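Putative TetR-family transcriptional regulator (Streptomyces coelicolor, PDB 2HXO) probably acts as a TetR-family transcriptional regulator that binds DNA at regulatory regions through an N-terminal helix-turn-helix domain. Local coordinates at residues V22-E27 with E44-G49; R35-R40 with A61-A66. All coordinates share one frame; numbering follows the deposited sequence.

Contact 1 (V22-E27 with E44-G49); sequences VGAAVE and ERLATG
The carboxylate of Glu-27 lies over one face of the Arg-45 guanidinium, the two planes only 18° apart, with OE1 3.5 Å above the guanidinium plane and shifted toward its rim. Because the oxygen is stacked on the group and no N-H points at it, the pairing of Glu-27 OE1 with Arg-45 NH2, 3.5 Å apart, is a salt bridge of charge alone. The Arg-45 chain bends at chi2 (-144°) and again at chi3, and its guanidinium ends beside Glu-27 of helix 18-31, with Leu-28 of the same helix also touching the Arg-45 side chain. There NH1 also meets the aliphatic start of the glutamate, 3.4 Å from Glu-27 CB. Backbones come closest at Ala-24 and Arg-45, whose CA atoms are 6.7 Å apart. Such packing of helix 18-31 against helix 39-46, the first helix of the predicted helix-turn-helix, belongs to the three-helix DNA-binding domain of TetR regulators. Beneath the ion pair the contact turns apolar: Ala-24 CB touches Leu-46 CD1 at 3.5 Å, and Leu-46 also rests on Ile-21 and Leu-16. Just beyond, helix 39-46 ends in a Schellman motif at Ala-47, which takes positive phi (53°); of the two bonds back into the last turn, one runs from Ala-47 N to Glu-44 O at 2.9 Å. Thr-48 OG1 then donates to Leu-46 O over 3.2 Å, approaching from above the carbonyl plane.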
loop_
_atom_site.group_PDB
_atom_site.type_symbol
_atom_site.label_atom_id
_atom_site.label_comp_id
_atom_site.label_asym_id
_atom_site.label_seq_id
_atom_site.Cartn_x
_atom_site.Cartn_y
_atom_site.Cartn_z
ATOM N N VAL A 22 -18.367 -5.126 19.228
ATOM C CA VAL A 22 -17.544 -4.481 18.208
ATOM C C VAL A 22 -17.116 -3.074 18.616
ATOM O O VAL A 22 -15.942 -2.726 18.521
ATOM C CB VAL A 22 -18.286 -4.424 16.852
ATOM C CG1 VAL A 22 -17.415 -3.756 15.809
ATOM C CG2 VAL A 22 -18.659 -5.834 16.406
ATOM N N GLY A 23 -18.069 -2.270 19.077
ATOM C CA GLY A 23 -17.743 -0.918 19.499
ATOM C C GLY A 23 -16.622 -0.910 20.528
ATOM O O GLY A 23 -15.723 -0.069 20.475
ATOM N N ALA A 24 -16.670 -1.861 21.460
ATOM C CA ALA A 24 -15.663 -1.965 22.508
ATOM C C ALA A 24 -14.277 -2.261 21.945
ATOM O O ALA A 24 -13.293 -1.641 22.339
ATOM C CB ALA A 24 -16.059 -3.045 23.508
ATOM N N ALA A 25 -14.199 -3.216 21.025
ATOM C CA ALA A 25 -12.923 -3.579 20.422
ATOM C C ALA A 25 -12.329 -2.394 19.643
ATOM O O ALA A 25 -11.116 -2.163 19.671
ATOM C CB ALA A 25 -13.106 -4.786 19.503
ATOM N N VAL A 26 -13.187 -1.647 18.952
ATOM C CA VAL A 26 -12.737 -0.486 18.194
ATOM C C VAL A 26 -12.103 0.546 19.145
ATOM O O VAL A 26 -10.990 1.025 18.904
ATOM C CB VAL A 26 -13.915 0.175 17.427
ATOM C CG1 VAL A 26 -13.445 1.471 16.761
ATOM C CG2 VAL A 26 -14.463 -0.789 16.381
ATOM N N GLU A 27 -12.812 0.875 20.222
ATOM C CA GLU A 27 -12.318 1.834 21.208
ATOM C C GLU A 27 -10.952 1.393 21.706
ATOM O O GLU A 27 -10.022 2.193 21.812
ATOM C CB GLU A 27 -13.282 1.925 22.396
ATOM C CG GLU A 27 -14.699 2.313 22.022
ATOM C CD GLU A 27 -15.644 2.274 23.206
ATOM O OE1 GLU A 27 -15.756 1.207 23.854
ATOM O OE2 GLU A 27 -16.279 3.313 23.489
ATOM N N GLU A 44 -13.658 -6.250 30.644
ATOM C CA GLU A 44 -13.749 -5.128 31.567
ATOM C C GLU A 44 -14.504 -3.949 30.962
ATOM O O GLU A 44 -15.446 -3.437 31.567
ATOM C CB GLU A 44 -12.349 -4.679 32.002
ATOM C CG GLU A 44 -11.663 -5.609 32.998
ATOM C CD GLU A 44 -10.217 -5.217 33.277
ATOM O OE1 GLU A 44 -9.959 -4.015 33.505
ATOM O OE2 GLU A 44 -9.341 -6.113 33.277
ATOM N N ARG A 45 -14.105 -3.518 29.770
ATOM C CA ARG A 45 -14.779 -2.392 29.136
ATOM C C ARG A 45 -16.236 -2.696 28.848
ATOM O O ARG A 45 -17.057 -1.786 28.736
ATOM C CB ARG A 45 -14.072 -1.990 27.844
ATOM C CG ARG A 45 -12.724 -1.345 28.081
ATOM C CD ARG A 45 -12.459 -0.236 27.076
ATOM N NE ARG A 45 -13.464 0.819 27.154
ATOM C CZ ARG A 45 -13.400 1.959 26.473
ATOM N NH1 ARG A 45 -12.376 2.192 25.661
ATOM N NH2 ARG A 45 -14.360 2.867 26.604
ATOM N N LEU A 46 -16.551 -3.981 28.738
ATOM C CA LEU A 46 -17.917 -4.413 28.465
ATOM C C LEU A 46 -18.701 -4.576 29.767
ATOM O O LEU A 46 -19.932 -4.664 29.756
ATOM C CB LEU A 46 -17.898 -5.735 27.696
ATOM C CG LEU A 46 -18.731 -5.832 26.415
ATOM C CD1 LEU A 46 -18.447 -4.656 25.493
ATOM C CD2 LEU A 46 -18.406 -7.141 25.721
ATOM N N ALA A 47 -17.976 -4.608 30.883
ATOM C CA ALA A 47 -18.582 -4.756 32.204
ATOM C C ALA A 47 -19.505 -5.972 32.253
ATOM O O ALA A 47 -20.634 -5.892 32.744
ATOM C CB ALA A 47 -19.361 -3.491 32.565
ATOM N N THR A 48 -19.015 -7.098 31.742
ATOM C CA THR A 48 -19.798 -8.327 31.722
ATOM C C THR A 48 -18.960 -9.505 32.202
ATOM O O THR A 48 -17.728 -9.459 32.174
ATOM C CB THR A 48 -20.333 -8.626 30.294
ATOM O OG1 THR A 48 -21.219 -7.574 29.888
ATOM C CG2 THR A 48 -21.086 -9.958 30.253
ATOM N N GLY A 49 -19.644 -10.554 32.651
ATOM C CA GLY A 49 -18.962 -11.736 33.135
ATOM C C GLY A 49 -18.215 -12.480 32.047
ATOM O O GLY A 49 -18.800 -12.862 31.032
#

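Contact 2 (R35-R40 with A61-A66)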
loop_
_atom_site.group_PDB
_atom_site.type_symbol
_atom_site.label_atom_id
_atom_site.label_comp_id
_atom_site.label_asym_id
_atom_site.label_seq_id
_atom_site.Cartn_x
_atom_site.Cartn_y
_atom_site.Cartn_z
ATOM N N ARG A 35 -2.371 -5.344 20.013
ATOM C CA ARG A 35 -1.821 -6.019 21.185
ATOM C C ARG A 35 -2.625 -5.696 22.441
ATOM O O ARG A 35 -2.738 -6.526 23.342
ATOM C CB ARG A 35 -0.360 -5.607 21.395
ATOM C CG ARG A 35 0.649 -6.386 20.562
ATOM C CD ARG A 35 0.948 -7.749 21.187
ATOM N NE ARG A 35 2.001 -8.468 20.471
ATOM C CZ ARG A 35 2.633 -9.543 20.939
ATOM N NH1 ARG A 35 2.324 -10.033 22.135
ATOM N NH2 ARG A 35 3.579 -10.129 20.211
ATOM N N GLY A 36 -3.183 -4.489 22.493
ATOM C CA GLY A 36 -3.968 -4.082 23.644
ATOM C C GLY A 36 -5.368 -4.662 23.647
ATOM O O GLY A 36 -6.110 -4.500 24.619
ATOM N N LEU A 37 -5.741 -5.325 22.555
ATOM C CA LEU A 37 -7.062 -5.937 22.458
ATOM C C LEU A 37 -6.984 -7.339 23.048
ATOM O O LEU A 37 -6.576 -8.292 22.373
ATOM C CB LEU A 37 -7.527 -6.010 21.001
ATOM C CG LEU A 37 -8.925 -6.618 20.828
ATOM C CD1 LEU A 37 -9.958 -5.721 21.482
ATOM C CD2 LEU A 37 -9.239 -6.804 19.350
ATOM N N THR A 38 -7.372 -7.447 24.318
ATOM C CA THR A 38 -7.345 -8.711 25.047
ATOM C C THR A 38 -8.706 -9.085 25.642
ATOM O O THR A 38 -9.622 -8.265 25.725
ATOM C CB THR A 38 -6.306 -8.662 26.209
ATOM O OG1 THR A 38 -6.645 -7.608 27.124
ATOM C CG2 THR A 38 -4.902 -8.425 25.660
ATOM N N PHE A 39 -8.811 -10.339 26.062
ATOM C CA PHE A 39 -10.023 -10.876 26.665
ATOM C C PHE A 39 -10.431 -10.040 27.873
ATOM O O PHE A 39 -11.578 -9.602 27.981
ATOM C CB PHE A 39 -9.758 -12.319 27.101
ATOM C CG PHE A 39 -10.972 -13.062 27.574
ATOM C CD1 PHE A 39 -11.923 -13.517 26.666
ATOM C CD2 PHE A 39 -11.133 -13.365 28.924
ATOM C CE1 PHE A 39 -13.017 -14.273 27.096
ATOM C CE2 PHE A 39 -12.225 -14.121 29.367
ATOM C CZ PHE A 39 -13.168 -14.576 28.448
ATOM N N ARG A 40 -9.484 -9.822 28.781
ATOM C CA ARG A 40 -9.742 -9.046 29.992
ATOM C C ARG A 40 -10.139 -7.615 29.664
ATOM O O ARG A 40 -11.121 -7.094 30.199
ATOM C CB ARG A 40 -8.502 -9.053 30.892
ATOM C CG ARG A 40 -7.245 -8.582 30.182
ATOM C CD ARG A 40 -6.017 -8.603 31.084
ATOM N NE ARG A 40 -5.628 -9.954 31.493
ATOM C CZ ARG A 40 -4.496 -10.246 32.134
ATOM N NH1 ARG A 40 -3.636 -9.278 32.439
ATOM N NH2 ARG A 40 -4.222 -11.503 32.475
ATOM N N ALA A 61 -9.054 -13.121 15.867
ATOM C CA ALA A 61 -8.989 -12.896 14.428
ATOM C C ALA A 61 -10.348 -12.465 13.873
ATOM O O ALA A 61 -10.431 -11.543 13.062
ATOM C CB ALA A 61 -8.511 -14.170 13.721
ATOM N N GLU A 62 -11.405 -13.138 14.317
ATOM C CA GLU A 62 -12.765 -12.837 13.875
ATOM C C GLU A 62 -13.252 -11.491 14.424
ATOM O O GLU A 62 -14.020 -10.780 13.767
ATOM C CB GLU A 62 -13.726 -13.946 14.320
ATOM C CG GLU A 62 -13.550 -15.322 13.653
ATOM C CD GLU A 62 -12.142 -15.916 13.789
ATOM O OE1 GLU A 62 -11.568 -15.901 14.909
ATOM O OE2 GLU A 62 -11.615 -16.412 12.760
ATOM N N LEU A 63 -12.819 -11.140 15.630
ATOM C CA LEU A 63 -13.220 -9.874 16.232
ATOM C C LEU A 63 -12.552 -8.704 15.491
ATOM O O LEU A 63 -13.174 -7.668 15.256
ATOM C CB LEU A 63 -12.838 -9.857 17.711
ATOM C CG LEU A 63 -13.301 -8.666 18.550
ATOM C CD1 LEU A 63 -14.801 -8.481 18.421
ATOM C CD2 LEU A 63 -12.901 -8.900 20.001
ATOM N N LEU A 64 -11.286 -8.874 15.128
ATOM C CA LEU A 64 -10.573 -7.840 14.384
ATOM C C LEU A 64 -11.295 -7.621 13.052
ATOM O O LEU A 64 -11.456 -6.483 12.604
ATOM C CB LEU A 64 -9.127 -8.263 14.116
ATOM C CG LEU A 64 -8.164 -8.309 15.307
ATOM C CD1 LEU A 64 -6.810 -8.823 14.836
ATOM C CD2 LEU A 64 -8.031 -6.925 15.922
ATOM N N GLY A 65 -11.731 -8.715 12.430
ATOM C CA GLY A 65 -12.438 -8.617 11.163
ATOM C C GLY A 65 -13.757 -7.876 11.291
ATOM O O GLY A 65 -14.109 -7.052 10.446
ATOM N N ALA A 66 -14.493 -8.159 12.358
ATOM C CA ALA A 66 -15.773 -7.510 12.576
ATOM C C ALA A 66 -15.578 -6.028 12.858
ATOM O O ALA A 66 -16.418 -5.204 12.493
ATOM C CB ALA A 66 -16.503 -8.171 13.738
#
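Leu-37 and Leu-64 mark the nearest backbone approach, their CA atoms 9.0 Å apart, so the link between the non-helical run 35-38 and helix 60-76 is made by side chains, without a hydrogen bond across it. It lies in the TetR-type DNA-binding domain, where the residues leading into the predicted helix-turn-helix meet the helix that follows that motif. Leu-37 directs its CB toward helix 60-76. CG stands anti to the backbone N (chi1 -179°) and beside the carbonyl carbon; with chi2 at 65°, CD2 is the methyl that does the touching. That carbon lies 3.6 Å from Leu-64 CD2, and the two side chains run antiparallel alongside one another. Leu-64 sets out obliquely to the partner segment, and it is the far end of its chain that closes the gap. A looser approach, 4.3 Å between Leu-37 CD2 and Leu-63 CD2, adds a second methyl contact from the preceding residue of the helix, so one leucine spans two neighbouring positions. Both Leu-37 and Leu-64 are buried, and helix 18-31 adds further neighbours: Leu-28 touches Leu-37, and Leu-29 touches Leu-64, which also meets Glu-34. Past Leu-37 the chain enters helix 39-46 through Thr-38, at the N-cap position, whose OG1 is hydrogen-bonded to the backbone N of Ala-41.

In the fold
Both contacts fall within the N-terminal DNA-binding domain, their centres 10 Å apart, and their segments alternate along the chain; contact 1 joins helices 18-31 and 39-46, contact 2 joins the run leading into helix 39-46 to helix 60-76. Contact 1 is partly buried and mixed, placing a charge pair toward the surface and a small apolar touch beneath it; contact 2 is buried and wholly apolar. Residues 35-40 and 44-49 sample the start and end of helix 39-46 respectively. The contacts touch at Ala-25, whose CA is 3.8 Å from Leu-37 CD1 and whose CB is 4.0 Å from Leu-63 CG, and at Val-22, whose CG1 is 3.8 Å from Ala-66 O.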